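Local coordinates for outer membrane protein Omp121 (Bacteroides thetaiotaomicron, PDB 5FQ8) that probably imports small substrates, likely peptides, across the outer membrane as a calcium-binding beta-barrel transporter of the TonB-dependent receptor family, at residues D243-K246 with D247-A251; Y369-L372 with N373-N377; K834-N837 with Y838-G841. All coordinates share one frame; numbering follows the deposited sequence.

Contact 1 (D243-K246 with D247-A251); sequences DNIK and DFFDA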
loop_
_atom_site.group_PDB
_atom_site.type_symbol
_atom_site.label_atom_id
_atom_site.label_comp_id
_atom_site.label_asym_id
_atom_site.label_seq_id
_atom_site.Cartn_x
_atom_site.Cartn_y
_atom_site.Cartn_z
ATOM N N ASP B 243 -38.456 -15.031 16.240
ATOM C CA ASP B 243 -38.289 -13.711 15.661
ATOM C C ASP B 243 -36.869 -13.184 15.773
ATOM O O ASP B 243 -36.635 -12.010 15.482
ATOM C CB ASP B 243 -39.247 -12.725 16.329
ATOM C CG ASP B 243 -40.466 -12.460 15.503
ATOM O OD1 ASP B 243 -40.742 -13.288 14.614
ATOM O OD2 ASP B 243 -41.133 -11.423 15.740
ATOM N N ASN B 244 -35.910 -14.016 16.165
ATOM C CA ASN B 244 -34.630 -13.461 16.585
ATOM C C ASN B 244 -33.897 -12.806 15.426
ATOM O O ASN B 244 -33.417 -11.679 15.554
ATOM C CB ASN B 244 -33.784 -14.536 17.252
ATOM C CG ASN B 244 -33.504 -15.690 16.358
ATOM O OD1 ASN B 244 -34.017 -15.761 15.254
ATOM N ND2 ASN B 244 -32.677 -16.613 16.825
ATOM N N ILE B 245 -33.833 -13.467 14.279
ATOM C CA ILE B 245 -33.194 -12.832 13.135
ATOM C C ILE B 245 -34.039 -11.679 12.618
ATOM O O ILE B 245 -33.505 -10.637 12.228
ATOM C CB ILE B 245 -32.912 -13.874 12.047
ATOM C CG1 ILE B 245 -31.863 -14.841 12.567
ATOM C CG2 ILE B 245 -32.457 -13.207 10.767
ATOM C CD1 ILE B 245 -31.436 -15.844 11.580
ATOM N N LYS B 246 -35.367 -11.836 12.616
ATOM C CA LYS B 246 -36.234 -10.771 12.129
ATOM C C LYS B 246 -36.092 -9.516 12.978
ATOM O O LYS B 246 -36.103 -8.397 12.456
ATOM C CB LYS B 246 -37.693 -11.235 12.118
ATOM C CG LYS B 246 -38.676 -10.281 11.419
ATOM C CD LYS B 246 -40.103 -10.490 11.886
ATOM C CE LYS B 246 -41.094 -9.649 11.092
ATOM N NZ LYS B 246 -40.716 -8.207 11.078
ATOM N N ASP B 247 -35.963 -9.682 14.289
ATOM C CA ASP B 247 -35.845 -8.544 15.188
ATOM C C ASP B 247 -34.505 -7.843 15.078
ATOM O O ASP B 247 -34.344 -6.760 15.635
ATOM C CB ASP B 247 -36.047 -9.000 16.625
ATOM C CG ASP B 247 -37.469 -9.311 16.927
ATOM O OD1 ASP B 247 -38.272 -9.269 15.988
ATOM O OD2 ASP B 247 -37.785 -9.596 18.096
ATOM N N PHE B 248 -33.533 -8.438 14.392
ATOM C CA PHE B 248 -32.208 -7.839 14.342
ATOM C C PHE B 248 -32.215 -6.601 13.473
ATOM O O PHE B 248 -31.385 -5.705 13.651
ATOM C CB PHE B 248 -31.200 -8.871 13.834
ATOM C CG PHE B 248 -29.916 -8.286 13.348
ATOM C CD1 PHE B 248 -28.981 -7.812 14.232
ATOM C CD2 PHE B 248 -29.639 -8.236 11.996
ATOM C CE1 PHE B 248 -27.809 -7.281 13.778
ATOM C CE2 PHE B 248 -28.469 -7.710 11.533
ATOM C CZ PHE B 248 -27.548 -7.228 12.421
ATOM N N PHE B 249 -33.160 -6.520 12.562
ATOM C CA PHE B 249 -33.180 -5.426 11.620
ATOM C C PHE B 249 -33.949 -4.236 12.180
ATOM O O PHE B 249 -34.756 -4.348 13.106
ATOM C CB PHE B 249 -33.769 -5.900 10.298
ATOM C CG PHE B 249 -32.975 -7.003 9.659
ATOM C CD1 PHE B 249 -33.183 -8.319 10.016
ATOM C CD2 PHE B 249 -32.015 -6.722 8.712
ATOM C CE1 PHE B 249 -32.457 -9.327 9.439
ATOM C CE2 PHE B 249 -31.288 -7.724 8.134
ATOM C CZ PHE B 249 -31.508 -9.028 8.492
ATOM N N ASP B 250 -33.636 -3.080 11.636
ATOM C CA ASP B 250 -34.304 -1.841 11.952
ATOM C C ASP B 250 -35.271 -1.532 10.827
ATOM O O ASP B 250 -35.561 -2.373 9.975
ATOM C CB ASP B 250 -33.290 -0.704 12.095
ATOM C CG ASP B 250 -32.472 -0.778 13.348
ATOM O OD1 ASP B 250 -32.855 -1.496 14.290
ATOM O OD2 ASP B 250 -31.448 -0.074 13.382
ATOM N N ALA B 251 -35.734 -0.301 10.776
ATOM C CA ALA B 251 -36.396 0.204 9.591
ATOM C C ALA B 251 -35.419 1.114 8.879
ATOM O O ALA B 251 -34.889 2.047 9.480
ATOM C CB ALA B 251 -37.675 0.946 9.955
#
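D243 O accepts the backbone N-H of D247 at 2.7 Å, closing a single helical turn in the loop between strand 232-237 and barrel strand 252-264 of this TonB-dependent receptor. The donor sits almost on the line of the carbonyl, with a C=O...N angle of 167°. The next bonds span three residues instead of four, evidence that the turn narrows: F248 N reaches I245 O at 3.1 Å from well above the carbonyl plane, and F249 N makes a weak bond to K246 O.

The close packing lies with I245, F248 and F249. I245 places CG1 beside its backbone N (chi1 -67°), which leaves CG2 to run alongside F249, 4.1 Å from CE1. Within the second segment, the F248 ring sets CD2 over the centre of one F249 face, 3.9 Å above its plane. L191, F194 and I343 pack on I245, and M330 and L334 of helix 330-335 cover F248, so this side is buried.

The carboxylates of D243 and D247 cross with their planes 74° apart, and the like-charged D243 OD2 and D247 OD1 stand 3.6 Å from each other. The BT_2262 lipoprotein chain closes over D247: its S4 N and T5 OG1 hydrogen-bond to D247 OD2 and probably offset part of that charge. The looser, solvent-facing side belongs to K246, with D243 partly exposed. K246 bends at its last torsion; its NZ stays 5.6 Å from D247 OD1, too far for a salt bridge. Back on the packed side, the F249 ring turns its edge to two backbone carbonyls: K246 O lies in the ring plane, and I245 O, also near that plane, is 3.2 Å from CD1.

Contact 2 (Y369-L372 with N373-N377); sequences YYIL and NNYLN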
loop_
_atom_site.group_PDB
_atom_site.type_symbol
_atom_site.label_atom_id
_atom_site.label_comp_id
_atom_site.label_asym_id
_atom_site.label_seq_id
_atom_site.Cartn_x
_atom_site.Cartn_y
_atom_site.Cartn_z
ATOM N N TYR B 369 -23.005 -7.163 15.665
ATOM C CA TYR B 369 -22.964 -5.744 15.965
ATOM C C TYR B 369 -21.538 -5.240 16.074
ATOM O O TYR B 369 -21.288 -4.059 15.827
ATOM C CB TYR B 369 -23.727 -5.462 17.249
ATOM C CG TYR B 369 -25.208 -5.760 17.179
ATOM C CD1 TYR B 369 -26.097 -4.827 16.684
ATOM C CD2 TYR B 369 -25.712 -6.965 17.630
ATOM C CE1 TYR B 369 -27.434 -5.084 16.637
ATOM C CE2 TYR B 369 -27.049 -7.231 17.586
ATOM C CZ TYR B 369 -27.911 -6.285 17.090
ATOM O OH TYR B 369 -29.257 -6.555 17.051
ATOM N N TYR B 370 -20.593 -6.108 16.444
ATOM C CA TYR B 370 -19.192 -5.719 16.382
ATOM C C TYR B 370 -18.771 -5.477 14.944
ATOM O O TYR B 370 -18.161 -4.455 14.633
ATOM C CB TYR B 370 -18.298 -6.784 17.034
ATOM C CG TYR B 370 -16.856 -6.338 17.116
ATOM C CD1 TYR B 370 -16.004 -6.465 16.028
ATOM C CD2 TYR B 370 -16.359 -5.752 18.269
ATOM C CE1 TYR B 370 -14.710 -6.030 16.085
ATOM C CE2 TYR B 370 -15.054 -5.316 18.334
ATOM C CZ TYR B 370 -14.240 -5.459 17.240
ATOM O OH TYR B 370 -12.952 -5.019 17.301
ATOM N N ILE B 371 -19.090 -6.407 14.048
ATOM C CA ILE B 371 -18.627 -6.290 12.670
ATOM C C ILE B 371 -19.148 -5.011 12.033
ATOM O O ILE B 371 -18.420 -4.324 11.309
ATOM C CB ILE B 371 -19.034 -7.529 11.855
ATOM C CG1 ILE B 371 -18.502 -8.793 12.516
ATOM C CG2 ILE B 371 -18.506 -7.424 10.463
ATOM C CD1 ILE B 371 -18.934 -10.063 11.832
ATOM N N LEU B 372 -20.411 -4.663 12.301
ATOM C CA LEU B 372 -21.007 -3.468 11.707
ATOM C C LEU B 372 -20.458 -2.191 12.323
ATOM O O LEU B 372 -20.301 -1.181 11.630
ATOM C CB LEU B 372 -22.525 -3.502 11.864
ATOM C CG LEU B 372 -23.354 -4.483 11.050
ATOM C CD1 LEU B 372 -24.657 -4.648 11.742
ATOM C CD2 LEU B 372 -23.563 -3.961 9.667
ATOM N N ASN B 373 -20.150 -2.225 13.607
ATOM C CA ASN B 373 -19.632 -1.068 14.312
ATOM C C ASN B 373 -18.129 -0.867 14.163
ATOM O O ASN B 373 -17.643 0.204 14.519
ATOM C CB ASN B 373 -19.969 -1.187 15.790
ATOM C CG ASN B 373 -21.268 -0.531 16.130
ATOM O OD1 ASN B 373 -21.546 0.573 15.685
ATOM N ND2 ASN B 373 -22.082 -1.208 16.920
ATOM N N ASN B 374 -17.380 -1.851 13.656
ATOM C CA ASN B 374 -15.932 -1.775 13.674
ATOM C C ASN B 374 -15.249 -2.064 12.357
ATOM O O ASN B 374 -14.024 -1.972 12.298
ATOM C CB ASN B 374 -15.371 -2.733 14.724
ATOM C CG ASN B 374 -15.688 -2.293 16.117
ATOM O OD1 ASN B 374 -15.005 -1.442 16.679
ATOM N ND2 ASN B 374 -16.735 -2.855 16.686
ATOM N N TYR B 375 -15.972 -2.415 11.314
ATOM C CA TYR B 375 -15.370 -2.637 10.015
ATOM C C TYR B 375 -15.700 -1.467 9.119
ATOM O O TYR B 375 -16.540 -0.631 9.444
ATOM C CB TYR B 375 -15.860 -3.948 9.406
ATOM C CG TYR B 375 -15.194 -5.168 9.975
ATOM C CD1 TYR B 375 -15.241 -5.440 11.326
ATOM C CD2 TYR B 375 -14.512 -6.051 9.158
ATOM C CE1 TYR B 375 -14.636 -6.538 11.839
ATOM C CE2 TYR B 375 -13.928 -7.161 9.665
ATOM C CZ TYR B 375 -13.987 -7.394 11.005
ATOM O OH TYR B 375 -13.386 -8.501 11.523
ATOM N N LEU B 376 -15.015 -1.401 7.993
ATOM C CA LEU B 376 -15.132 -0.245 7.123
ATOM C C LEU B 376 -15.094 -0.686 5.677
ATOM O O LEU B 376 -14.252 -1.501 5.299
ATOM C CB LEU B 376 -14.017 0.751 7.388
ATOM C CG LEU B 376 -14.030 1.979 6.497
ATOM C CD1 LEU B 376 -14.790 3.029 7.219
ATOM C CD2 LEU B 376 -12.635 2.437 6.216
ATOM N N ASN B 377 -16.006 -0.154 4.879
ATOM C CA ASN B 377 -16.001 -0.367 3.438
ATOM C C ASN B 377 -16.760 0.793 2.796
ATOM O O ASN B 377 -17.923 0.686 2.419
ATOM C CB ASN B 377 -16.609 -1.709 3.054
ATOM C CG ASN B 377 -16.513 -1.974 1.591
ATOM O OD1 ASN B 377 -15.893 -1.219 0.853
ATOM N ND2 ASN B 377 -17.121 -3.049 1.153
#
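Y369 to N373, Y370 to N374 and I371 to Y375 are successive i to i+4 backbone pairs, running from the C-terminal part of helix 368-374 into the link to barrel strand 376-394. Their geometry records a helix coming undone. N373 N holds Y369 O at 3.1 Å, whereas the bonds from N374 N to Y370 O and from Y375 N to I371 O are both weak; the former has an N-H...O angle of only 117°.

The N374 amide backs up its own weak backbone bond. Its ND2 donates to Y370 O at 3.0 Å in a fairly straight bond, giving that carbonyl a second donor from the same residue. Separately, N373 ND2 adds a weak bond to Y369 O.

The N374 amide also stacks on the Y370 ring, the two planes being 20° apart. ND2 lies 3.2 Å above the ring plane, over its centre. Because Y370 O lies in the plane of the amide, the bonded N-H is directed at that oxygen, and the ring meets the flat side of the group. Two torsions bring this about: Y370 CG is anti to the backbone N (chi1 -174°), and N374 CG lies beside its own N. N374 CB completes the overlap with a CH-pi contact, 4.0 Å from the Y370 ring centroid. The Y370 OH is hydrogen-bonded to Y424 OH of helix 420-424, which fixes the far end of the ring.

Y375 receives I371 CG2 on one face, displaced toward the rim and 4.1 Å from the centroid, in a second CH-pi contact. L420 of helix 420-424 touches both tyrosines, which meet rim to rim at their CE1 atoms, Y370 CE1 to Y375 CE1 being 4.3 Å.

Contact 3 (K834-N837 with Y838-G841); sequences KDIN and YFTG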
loop_
_atom_site.group_PDB
_atom_site.type_symbol
_atom_site.label_atom_id
_atom_site.label_comp_id
_atom_site.label_asym_id
_atom_site.label_seq_id
_atom_site.Cartn_x
_atom_site.Cartn_y
_atom_site.Cartn_z
ATOM N N LYS B 834 -29.462 -20.722 1.305
ATOM C CA LYS B 834 -29.921 -22.072 1.577
ATOM C C LYS B 834 -28.769 -22.934 2.069
ATOM O O LYS B 834 -28.929 -23.717 3.009
ATOM C CB LYS B 834 -30.556 -22.665 0.320
ATOM C CG LYS B 834 -31.244 -23.984 0.517
ATOM C CD LYS B 834 -31.541 -24.653 -0.804
ATOM C CE LYS B 834 -32.302 -25.936 -0.605
ATOM N NZ LYS B 834 -32.621 -26.580 -1.898
ATOM N N ASP B 835 -27.593 -22.769 1.470
ATOM C CA ASP B 835 -26.413 -23.518 1.884
ATOM C C ASP B 835 -26.158 -23.382 3.381
ATOM O O ASP B 835 -26.050 -24.380 4.099
ATOM C CB ASP B 835 -25.198 -23.028 1.097
ATOM C CG ASP B 835 -24.199 -24.115 0.835
ATOM O OD1 ASP B 835 -24.106 -25.054 1.645
ATOM O OD2 ASP B 835 -23.505 -24.023 -0.193
ATOM N N ILE B 836 -26.042 -22.148 3.865
ATOM C CA ILE B 836 -25.650 -21.942 5.248
ATOM C C ILE B 836 -26.751 -22.378 6.193
ATOM O O ILE B 836 -26.478 -22.776 7.329
ATOM C CB ILE B 836 -25.265 -20.475 5.479
ATOM C CG1 ILE B 836 -24.658 -20.304 6.855
ATOM C CG2 ILE B 836 -26.467 -19.602 5.353
ATOM C CD1 ILE B 836 -23.477 -21.160 7.052
ATOM N N ASN B 837 -28.003 -22.350 5.737
ATOM C CA ASN B 837 -29.108 -22.674 6.620
ATOM C C ASN B 837 -29.387 -24.155 6.662
ATOM O O ASN B 837 -29.877 -24.660 7.672
ATOM C CB ASN B 837 -30.355 -21.913 6.200
ATOM C CG ASN B 837 -30.293 -20.493 6.604
ATOM O OD1 ASN B 837 -30.479 -20.153 7.764
ATOM N ND2 ASN B 837 -29.996 -19.645 5.656
ATOM N N TYR B 838 -29.093 -24.866 5.586
ATOM C CA TYR B 838 -28.986 -26.310 5.688
ATOM C C TYR B 838 -27.856 -26.702 6.630
ATOM O O TYR B 838 -28.080 -27.397 7.627
ATOM C CB TYR B 838 -28.799 -26.910 4.298
ATOM C CG TYR B 838 -30.112 -27.255 3.636
ATOM C CD1 TYR B 838 -31.183 -26.361 3.656
ATOM C CD2 TYR B 838 -30.284 -28.471 2.996
ATOM C CE1 TYR B 838 -32.384 -26.675 3.054
ATOM C CE2 TYR B 838 -31.456 -28.789 2.396
ATOM C CZ TYR B 838 -32.510 -27.891 2.429
ATOM O OH TYR B 838 -33.695 -28.222 1.829
ATOM N N PHE B 839 -26.635 -26.228 6.356
ATOM C CA PHE B 839 -25.480 -26.637 7.158
ATOM C C PHE B 839 -25.681 -26.334 8.631
ATOM O O PHE B 839 -25.302 -27.127 9.496
ATOM C CB PHE B 839 -24.210 -25.941 6.668
ATOM C CG PHE B 839 -23.069 -26.027 7.642
ATOM C CD1 PHE B 839 -22.293 -27.170 7.726
ATOM C CD2 PHE B 839 -22.766 -24.972 8.466
ATOM C CE1 PHE B 839 -21.251 -27.255 8.610
ATOM C CE2 PHE B 839 -21.725 -25.055 9.356
ATOM C CZ PHE B 839 -20.964 -26.198 9.428
ATOM N N THR B 840 -26.260 -25.195 8.933
ATOM C CA THR B 840 -26.349 -24.767 10.312
ATOM C C THR B 840 -27.546 -25.344 11.045
ATOM O O THR B 840 -27.693 -25.084 12.243
ATOM C CB THR B 840 -26.393 -23.257 10.356
ATOM O OG1 THR B 840 -26.064 -22.826 11.669
ATOM C CG2 THR B 840 -27.747 -22.793 10.022
ATOM N N GLY B 841 -28.383 -26.128 10.366
ATOM C CA GLY B 841 -29.510 -26.761 11.015
ATOM C C GLY B 841 -30.651 -25.833 11.318
ATOM O O GLY B 841 -31.418 -26.085 12.249
#
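The Y838 ring has the carbonyl carbon of N837 at its edge, near the ring plane, while K834 O approaches it obliquely. Beside the ring runs the K834 side chain, extended and pointing the same way. Its CG is 3.9 Å from Y838 CE1, and farther out its CE comes to 3.6 Å from CZ. K834 CG being anti to the backbone N (chi1 -172°) sets the chain on this path, and NZ continues past the ring to a hydrogen bond with C897 O. The F839 ring is met obliquely by I836, whose CD1 lies 4.1 Å from CD2; the ring of W202 also meets that of F839.

Three backbone bonds hold the turn beneath these groups. Y838 N to K834 O, at 2.8 Å, and F839 N to D835 O, with an N-H...O angle of 174°, are regular alpha-helical bonds. T840 N to I836 O is more bent, its donor lying above the carbonyl plane. The helix then stops in a Schellman motif: G841 adopts a positive phi of 75°, which favours glycine, and one of the two bonds that run back into the last turn is G841 N to Y838 O, 3.0 Å.

A serine in place of Y838 takes away the ring that the K834 methylenes lie along, which would probably open a gap beside the chain and leave its ammonium group less firmly directed at C897 O.

Helix 832-839 follows strand 828-831 directly, and D835 OD2 bonds back to Y830 OH of that strand. N837 ND2 holds T833 O in the preceding turn. I836 and N837 both rest on Y335 of helix 330-335, and F839 packs against the backbone of the bound peptide.

Contacts 1 and 2 touch although their centres are about 18 Å apart: the rings of F248 and Y369 meet edge-to-face, and F248 CZ lies 3.9 Å from L372 CD1. Both border the calcium site formed by D280, G281, I283, T285 and D288; the side chains of F249 and L372 are about 8 Å and 7 Å from the ion, and each is about 4 Å from that of I283. Contact 3 stands apart, its nearest atoms about 6 Å from contact 1 and about 13 Å from contact 2, and reaches the bound peptide through F839. Helix 330-335 is common to all three: M330 touches both F248 and L372, and Y335 meets I836.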